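Local atomic coordinates of GTP-sensing transcriptional pleiotropic repressor CodY (Clostridioides difficile, PDB entry 5N0L), a protein that represses transcription in response to nutrient supply, binding isoleucine as cofactor in its GAF domain and probably also responding to GTP. Residues Leu56-Asn59 against Asp63-Val66; Ile67-Glu70 against Lys75-Ser78; Gln83-Ile88 against Leu127-Leu132. All coordinates share one frame; numbering follows the deposited sequence.

Contact 1: residues Leu56-Asn59 against Asp63-Val66; sequences LHLN and DSSV. With ILE (isoleucine), chain G.
S64 CB packs against the forked end of L58, where the loop that leaves strand 53-57 in this GAF domain comes back past the strand's end. Both methyls of the fork touch it: L58 CD1 lies 3.8 Å from S64 CB, and L58 CD2 is almost as near. Two residues earlier, on the strand itself, L56 reaches toward V66, tip to tip, with L56 CD1 3.8 Å from V66 CG2 and the second methyl of L56 against the same carbon. L56 gets there because its CG stands anti to the backbone N (chi1 -179°), and on V66 only CG2 does the touching. No hydrogen bond joins the two segments. The loop shapes itself through an ST turn, in which S64 OG accepts from the backbone N of V66 at 3.1 Å, nearly straight at 162°. D63 and S65, on either side of S64, belong to the isoleucine pocket; D63 also forms a salt bridge with K113, and Y45 OH bonds the backbone N of S65. Two of the loop's oxygens grip the ligand's ammonium group: isoleucine N donates to D63 O and to S65 OG, each at 2.7 Å.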
loop_
_atom_site.group_PDB
_atom_site.type_symbol
_atom_site.label_atom_id
_atom_site.label_comp_id
_atom_site.label_asym_id
_atom_site.label_seq_id
_atom_site.Cartn_x
_atom_site.Cartn_y
_atom_site.Cartn_z
ATOM N N LEU A 56 3.337 -24.427 -1.617
ATOM C CA LEU A 56 3.493 -25.871 -1.606
ATOM C C LEU A 56 3.925 -26.363 -2.921
ATOM O O LEU A 56 3.395 -25.955 -3.906
ATOM C CB LEU A 56 2.148 -26.517 -1.278
ATOM C CG LEU A 56 2.111 -28.032 -1.205
ATOM C CD1 LEU A 56 2.931 -28.626 -0.075
ATOM C CD2 LEU A 56 0.633 -28.520 -1.034
ATOM N N HIS A 57 4.939 -27.277 -2.924
ATOM C CA HIS A 57 5.263 -28.076 -4.072
ATOM C C HIS A 57 5.575 -29.482 -3.629
ATOM O O HIS A 57 6.343 -29.707 -2.642
ATOM C CB HIS A 57 6.562 -27.628 -4.749
ATOM C CG HIS A 57 6.919 -28.497 -5.920
ATOM N ND1 HIS A 57 6.261 -28.510 -7.145
ATOM C CD2 HIS A 57 7.814 -29.524 -5.949
ATOM C CE1 HIS A 57 6.850 -29.447 -7.902
ATOM N NE2 HIS A 57 7.748 -30.094 -7.173
ATOM N N LEU A 58 5.035 -30.459 -4.324
ATOM C CA LEU A 58 5.234 -31.902 -3.929
ATOM C C LEU A 58 5.914 -32.699 -5.025
ATOM O O LEU A 58 5.318 -33.031 -6.028
ATOM C CB LEU A 58 3.869 -32.593 -3.541
ATOM C CG LEU A 58 3.204 -31.998 -2.293
ATOM C CD1 LEU A 58 1.773 -32.637 -2.199
ATOM C CD2 LEU A 58 4.032 -32.179 -0.991
ATOM N N ASN A 59 7.207 -32.965 -4.830
ATOM C CA ASN A 59 7.923 -33.914 -5.663
ATOM C C ASN A 59 7.494 -35.362 -5.375
ATOM O O ASN A 59 7.496 -36.179 -6.269
ATOM C CB ASN A 59 9.442 -33.699 -5.341
ATOM C CG ASN A 59 10.331 -34.523 -6.285
ATOM O OD1 ASN A 59 10.536 -34.096 -7.408
ATOM N ND2 ASN A 59 10.820 -35.721 -5.861
ATOM N N ASP A 63 4.074 -38.269 0.529
ATOM C CA ASP A 63 4.660 -37.832 1.759
ATOM C C ASP A 63 4.223 -36.487 2.291
ATOM O O ASP A 63 4.770 -36.011 3.280
ATOM C CB ASP A 63 6.287 -37.725 1.474
ATOM C CG ASP A 63 6.889 -39.040 1.084
ATOM O OD1 ASP A 63 6.221 -40.088 1.153
ATOM O OD2 ASP A 63 8.148 -38.998 0.777
ATOM N N SER A 64 3.130 -35.896 1.717
ATOM C CA SER A 64 2.690 -34.567 2.162
ATOM C C SER A 64 2.270 -34.595 3.602
ATOM O O SER A 64 1.581 -35.526 4.004
ATOM C CB SER A 64 1.547 -34.087 1.331
ATOM O OG SER A 64 1.196 -32.837 1.856
ATOM N N SER A 65 2.690 -33.621 4.363
ATOM C CA SER A 65 2.221 -33.455 5.760
ATOM C C SER A 65 1.090 -32.398 5.869
ATOM O O SER A 65 0.804 -31.955 6.952
ATOM C CB SER A 65 3.361 -33.066 6.706
ATOM O OG SER A 65 4.181 -34.192 6.899
ATOM N N VAL A 66 0.628 -31.919 4.737
ATOM C CA VAL A 66 -0.432 -30.889 4.695
ATOM C C VAL A 66 -1.707 -31.566 5.137
ATOM O O VAL A 66 -2.015 -32.705 4.813
ATOM C CB VAL A 66 -0.647 -30.289 3.313
ATOM C CG1 VAL A 66 -1.715 -29.238 3.357
ATOM C CG2 VAL A 66 0.578 -29.506 2.768
HETATM N N ILE G . 6.200 -35.320 5.498
HETATM C CA ILE G . 7.087 -34.240 4.970
HETATM C C ILE G . 7.655 -34.657 3.638
HETATM O O ILE G . 8.197 -35.756 3.545
HETATM C CB ILE G . 8.177 -33.925 5.972
HETATM C CG1 ILE G . 7.538 -33.323 7.232
HETATM C CG2 ILE G . 9.095 -32.878 5.437
HETATM C CD1 ILE G . 7.111 -31.871 7.114
HETATM O OXT ILE G . 7.463 -33.921 2.693
#

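Contact 2: residues Ile67-Glu70 against Lys75-Ser78; sequences IEDE and KKFS
The carboxylates of D69 and E70 both meet the ammonium end of K76, D69 with its anti lone pair and E70 with its syn. K76 NZ donates to D69 OD1 at 2.7 Å, on the side away from OD2, and more loosely to E70 OE1 at 3.2 Å, on the side of OE2; E70 is poorly ordered, so that arm is the less certain. The other oxygen of D69 takes the backbone N atoms of Y71 and T72, which fastens the carboxylate to the turn of the hairpin. The side chain of F77 leaves its backbone away from strand 67-68, and its ring meets Y45 edge-to-face and touches the bound isoleucine.

The frame is a short antiparallel beta hairpin. I67 and K76 are its hydrogen-bonded pair, with I67 N to K76 O at 2.9 Å and K76 N to I67 O at 3.0 Å; E68 and K75 form the adjoining non-hydrogen-bonded pair. On the face of I67 and K76, the two side chains cross obliquely, I67 CG1 lying 3.9 Å from K76 CG, while I67 CD1 reaches on to the backbone of S78. The K76 chain, extended beyond CG, carries its ammonium group past I67 to the acids. On the other face E68 and K75 run side by side the same way. Their salt bridge is long and its hydrogen bond weak, E68 OE1 to K75 NZ being 3.5 Å, and a water that donates to E68 OE1 and accepts weakly from K75 NZ supplements it.

S78 starts helix 79-85 as its N-cap, its OG bonded to Y81 N. The short bond to D69 OD1 would favour the protonated form of K76; E70, less surely placed, may add to this.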
loop_
_atom_site.group_PDB
_atom_site.type_symbol
_atom_site.label_atom_id
_atom_site.label_comp_id
_atom_site.label_asym_id
_atom_site.label_seq_id
_atom_site.Cartn_x
_atom_site.Cartn_y
_atom_site.Cartn_z
ATOM N N ILE A 67 -2.404 -30.834 5.986
ATOM C CA ILE A 67 -3.771 -31.286 6.383
ATOM C C ILE A 67 -4.699 -30.193 6.089
ATOM O O ILE A 67 -4.331 -29.055 6.102
ATOM C CB ILE A 67 -3.811 -31.787 7.806
ATOM C CG1 ILE A 67 -3.338 -30.763 8.769
ATOM C CG2 ILE A 67 -3.044 -33.093 8.007
ATOM C CD1 ILE A 67 -3.582 -31.182 10.201
ATOM N N GLU A 68 -5.983 -30.566 5.898
ATOM C CA GLU A 68 -7.020 -29.615 5.553
ATOM C C GLU A 68 -7.734 -29.371 6.841
ATOM O O GLU A 68 -8.045 -30.320 7.550
ATOM C CB GLU A 68 -8.054 -30.267 4.629
ATOM C CG GLU A 68 -7.504 -30.973 3.415
ATOM C CD GLU A 68 -7.681 -30.139 2.181
ATOM O OE1 GLU A 68 -7.010 -29.091 2.113
ATOM O OE2 GLU A 68 -8.480 -30.525 1.297
ATOM N N ASP A 69 -7.956 -28.127 7.163
ATOM C CA ASP A 69 -8.693 -27.834 8.406
ATOM C C ASP A 69 -10.149 -28.461 8.283
ATOM O O ASP A 69 -10.838 -28.306 7.260
ATOM C CB ASP A 69 -8.669 -26.337 8.640
ATOM C CG ASP A 69 -9.382 -25.947 9.921
ATOM O OD1 ASP A 69 -8.748 -26.110 10.975
ATOM O OD2 ASP A 69 -10.571 -25.520 9.886
ATOM N N GLU A 70 -10.520 -29.218 9.324
ATOM C CA GLU A 70 -11.800 -29.946 9.472
ATOM C C GLU A 70 -12.966 -29.056 9.080
ATOM O O GLU A 70 -13.876 -29.519 8.395
ATOM C CB GLU A 70 -12.033 -30.454 10.923
ATOM C CG GLU A 70 -10.801 -30.940 11.715
ATOM C CD GLU A 70 -9.944 -29.820 12.367
ATOM O OE1 GLU A 70 -8.816 -29.501 11.813
ATOM O OE2 GLU A 70 -10.401 -29.286 13.444
ATOM N N LYS A 75 -5.322 -25.197 4.222
ATOM C CA LYS A 75 -4.146 -26.034 4.293
ATOM C C LYS A 75 -3.193 -25.562 5.401
ATOM O O LYS A 75 -2.859 -24.386 5.528
ATOM C CB LYS A 75 -3.464 -26.029 2.970
ATOM C CG LYS A 75 -4.261 -26.630 1.837
ATOM C CD LYS A 75 -3.400 -26.615 0.547
ATOM C CE LYS A 75 -4.207 -26.694 -0.731
ATOM N NZ LYS A 75 -5.387 -27.566 -0.583
ATOM N N LYS A 76 -2.796 -26.497 6.232
ATOM C CA LYS A 76 -1.960 -26.190 7.400
ATOM C C LYS A 76 -1.088 -27.386 7.769
ATOM O O LYS A 76 -1.261 -28.507 7.294
ATOM C CB LYS A 76 -2.768 -25.806 8.648
ATOM C CG LYS A 76 -3.765 -26.876 9.041
ATOM C CD LYS A 76 -4.748 -26.340 10.082
ATOM C CE LYS A 76 -5.343 -27.559 10.734
ATOM N NZ LYS A 76 -6.466 -27.312 11.730
ATOM N N PHE A 77 -0.120 -27.101 8.637
ATOM C CA PHE A 77 0.529 -28.162 9.445
ATOM C C PHE A 77 -0.281 -28.417 10.725
ATOM O O PHE A 77 -0.986 -27.515 11.252
ATOM C CB PHE A 77 1.988 -27.843 9.844
ATOM C CG PHE A 77 3.025 -28.166 8.763
ATOM C CD1 PHE A 77 2.743 -28.659 7.513
ATOM C CD2 PHE A 77 4.317 -27.823 9.103
ATOM C CE1 PHE A 77 3.787 -28.936 6.549
ATOM C CE2 PHE A 77 5.331 -28.109 8.156
ATOM C CZ PHE A 77 5.058 -28.605 6.928
ATOM N N SER A 78 -0.115 -29.588 11.243
ATOM C CA SER A 78 -0.733 -29.996 12.530
ATOM C C SER A 78 -0.182 -29.057 13.587
ATOM O O SER A 78 0.810 -28.374 13.374
ATOM C CB SER A 78 -0.386 -31.408 12.919
ATOM O OG SER A 78 1.062 -31.510 13.256
HETATM O O HOH W 1 -8.229 -27.223 0.889
#

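Contact 3: residues Gln83-Ile88 against Leu127-Leu132; sequences QNVLKI and LGTLVL
Helix 79-85, near V85, packs on strand 125-134, a central strand of the antiparallel GAF sheet, through V85 and T129. Their side chains lie slantwise against each other in a buried spot, and the backbones come within 7.1 Å between V85 CA and T129 CA. The closest approach is V85 CG2 to T129 OG1 at 3.5 Å, a methyl against a hydroxyl oxygen. T129 meets the valine with both branches, since its CG2 lies 3.9 Å from V85 CB. With CG1 of V85 turned anti to the carbonyl carbon (chi1 -61°), CG2 is left between the backbone N and the carbonyl carbon, facing the threonine. L86 adds a looser touch, its CD2 4.5 Å from T129 OG1.

No hydrogen bond crosses directly between the segments; R126 makes the polar link. Its guanidinium group donates to V85 O, I88 O, G128 O and T129 OG1, tying the type I turn of V85-I88 to the strand and giving the buried threonine oxygen a partner. Beside this junction L127 and G128 both face I120 in a classic beta bulge. F104 of the isoleucine pocket touches V85, and V131, two residues beyond T129 on the same strand, touches the ligand itself, so the junction borders the pocket. Within the turn, I88 N closes back on V85 O at 3.3 Å.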
loop_
_atom_site.group_PDB
_atom_site.type_symbol
_atom_site.label_atom_id
_atom_site.label_comp_id
_atom_site.label_asym_id
_atom_site.label_seq_id
_atom_site.Cartn_x
_atom_site.Cartn_y
_atom_site.Cartn_z
ATOM N N GLN A 83 4.228 -26.036 16.144
ATOM C CA GLN A 83 4.966 -25.742 17.400
ATOM C C GLN A 83 6.449 -26.132 17.266
ATOM O O GLN A 83 7.362 -25.277 17.734
ATOM C CB GLN A 83 4.324 -26.056 18.675
ATOM C CG GLN A 83 2.904 -25.386 18.703
ATOM C CD GLN A 83 2.783 -23.899 18.444
ATOM O OE1 GLN A 83 3.549 -23.039 18.999
ATOM N NE2 GLN A 83 1.712 -23.520 17.693
ATOM N N ASN A 84 6.624 -27.280 16.693
ATOM C CA ASN A 84 7.990 -27.824 16.664
ATOM C C ASN A 84 8.890 -27.065 15.723
ATOM O O ASN A 84 10.063 -26.862 16.105
ATOM C CB ASN A 84 7.996 -29.285 16.370
ATOM C CG ASN A 84 7.464 -30.145 17.524
ATOM O OD1 ASN A 84 7.241 -31.372 17.306
ATOM N ND2 ASN A 84 7.283 -29.566 18.728
ATOM N N VAL A 85 8.418 -26.606 14.570
ATOM C CA VAL A 85 9.323 -25.837 13.683
ATOM C C VAL A 85 9.792 -24.510 14.294
ATOM O O VAL A 85 10.867 -23.960 13.939
ATOM C CB VAL A 85 8.841 -25.727 12.235
ATOM C CG1 VAL A 85 8.703 -27.093 11.573
ATOM C CG2 VAL A 85 7.541 -24.874 12.127
ATOM N N LEU A 86 8.991 -23.909 15.224
ATOM C CA LEU A 86 9.336 -22.681 15.795
ATOM C C LEU A 86 10.422 -22.831 16.904
ATOM O O LEU A 86 10.963 -21.837 17.383
ATOM C CB LEU A 86 8.082 -22.004 16.366
ATOM C CG LEU A 86 7.048 -21.682 15.279
ATOM C CD1 LEU A 86 5.738 -21.210 16.002
ATOM C CD2 LEU A 86 7.484 -20.572 14.343
ATOM N N LYS A 87 10.721 -24.073 17.281
ATOM C CA LYS A 87 11.799 -24.388 18.258
ATOM C C LYS A 87 13.163 -24.317 17.562
ATOM O O LYS A 87 14.160 -24.260 18.281
ATOM C CB LYS A 87 11.674 -25.817 18.802
ATOM C CG LYS A 87 10.419 -26.080 19.604
ATOM C CD LYS A 87 10.195 -27.509 19.918
ATOM C CE LYS A 87 8.911 -27.679 20.708
ATOM N NZ LYS A 87 8.787 -28.991 21.329
ATOM N N ILE A 88 13.173 -24.257 16.247
ATOM C CA ILE A 88 14.416 -24.160 15.407
ATOM C C ILE A 88 14.674 -22.673 15.135
ATOM O O ILE A 88 13.896 -22.027 14.467
ATOM C CB ILE A 88 14.215 -24.961 14.086
ATOM C CG1 ILE A 88 14.003 -26.509 14.340
ATOM C CG2 ILE A 88 15.356 -24.756 13.055
ATOM C CD1 ILE A 88 13.411 -27.348 13.246
ATOM N N LEU A 127 8.391 -15.011 11.033
ATOM C CA LEU A 127 7.167 -14.976 10.245
ATOM C C LEU A 127 6.682 -16.288 9.744
ATOM O O LEU A 127 5.529 -16.425 9.349
ATOM C CB LEU A 127 7.312 -13.988 9.108
ATOM C CG LEU A 127 7.579 -12.543 9.488
ATOM C CD1 LEU A 127 7.802 -11.665 8.254
ATOM C CD2 LEU A 127 6.498 -11.989 10.365
ATOM N N GLY A 128 7.575 -17.280 9.676
ATOM C CA GLY A 128 7.207 -18.552 9.159
ATOM C C GLY A 128 8.471 -19.458 8.996
ATOM O O GLY A 128 9.520 -19.146 9.630
ATOM N N THR A 129 8.293 -20.507 8.236
ATOM C CA THR A 129 9.320 -21.564 8.044
ATOM C C THR A 129 9.252 -22.114 6.674
ATOM O O THR A 129 8.226 -22.299 6.081
ATOM C CB THR A 129 9.115 -22.692 9.112
ATOM O OG1 THR A 129 9.017 -22.147 10.434
ATOM C CG2 THR A 129 10.267 -23.688 9.173
ATOM N N LEU A 130 10.451 -22.344 6.075
ATOM C CA LEU A 130 10.564 -22.985 4.811
ATOM C C LEU A 130 11.090 -24.395 5.142
ATOM O O LEU A 130 12.108 -24.548 5.844
ATOM C CB LEU A 130 11.530 -22.202 3.895
ATOM C CG LEU A 130 11.811 -22.841 2.587
ATOM C CD1 LEU A 130 10.731 -22.841 1.537
ATOM C CD2 LEU A 130 13.038 -22.102 1.915
ATOM N N VAL A 131 10.411 -25.409 4.663
ATOM C CA VAL A 131 10.716 -26.827 4.868
ATOM C C VAL A 131 10.919 -27.500 3.529
ATOM O O VAL A 131 10.156 -27.355 2.550
ATOM C CB VAL A 131 9.606 -27.565 5.663
ATOM C CG1 VAL A 131 10.008 -29.002 5.868
ATOM C CG2 VAL A 131 9.374 -26.915 6.992
ATOM N N LEU A 132 12.113 -28.154 3.373
ATOM C CA LEU A 132 12.489 -28.740 2.135
ATOM C C LEU A 132 12.889 -30.161 2.429
ATOM O O LEU A 132 13.529 -30.411 3.446
ATOM C CB LEU A 132 13.701 -28.033 1.496
ATOM C CG LEU A 132 13.448 -26.555 1.260
ATOM C CD1 LEU A 132 14.518 -25.791 1.946
ATOM C CD2 LEU A 132 13.389 -26.146 -0.171
#

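The three contacts come in series along the chain, all within the GAF domain. Contact 1 runs directly into contact 2, the loop 63-66 leading to strand 67-68; their centres are 12 Å apart and they touch, V66 CG1 lying 3.7 Å from K75 CB. Strand 75-76 of contact 2 is followed by helix 79-85 of contact 3, about 16 Å away between centres. Contacts 1 and 3, about 15 Å apart between centres, both reach the five-stranded sheet, one at its outer strand 53-57 and the other at its central strand 125-134. Contacts 1 and 2 contribute isoleucine-pocket residues D63, S65 and F77, and V131 in contact 3 touches the ligand, so all three contacts border the isoleucine pocket.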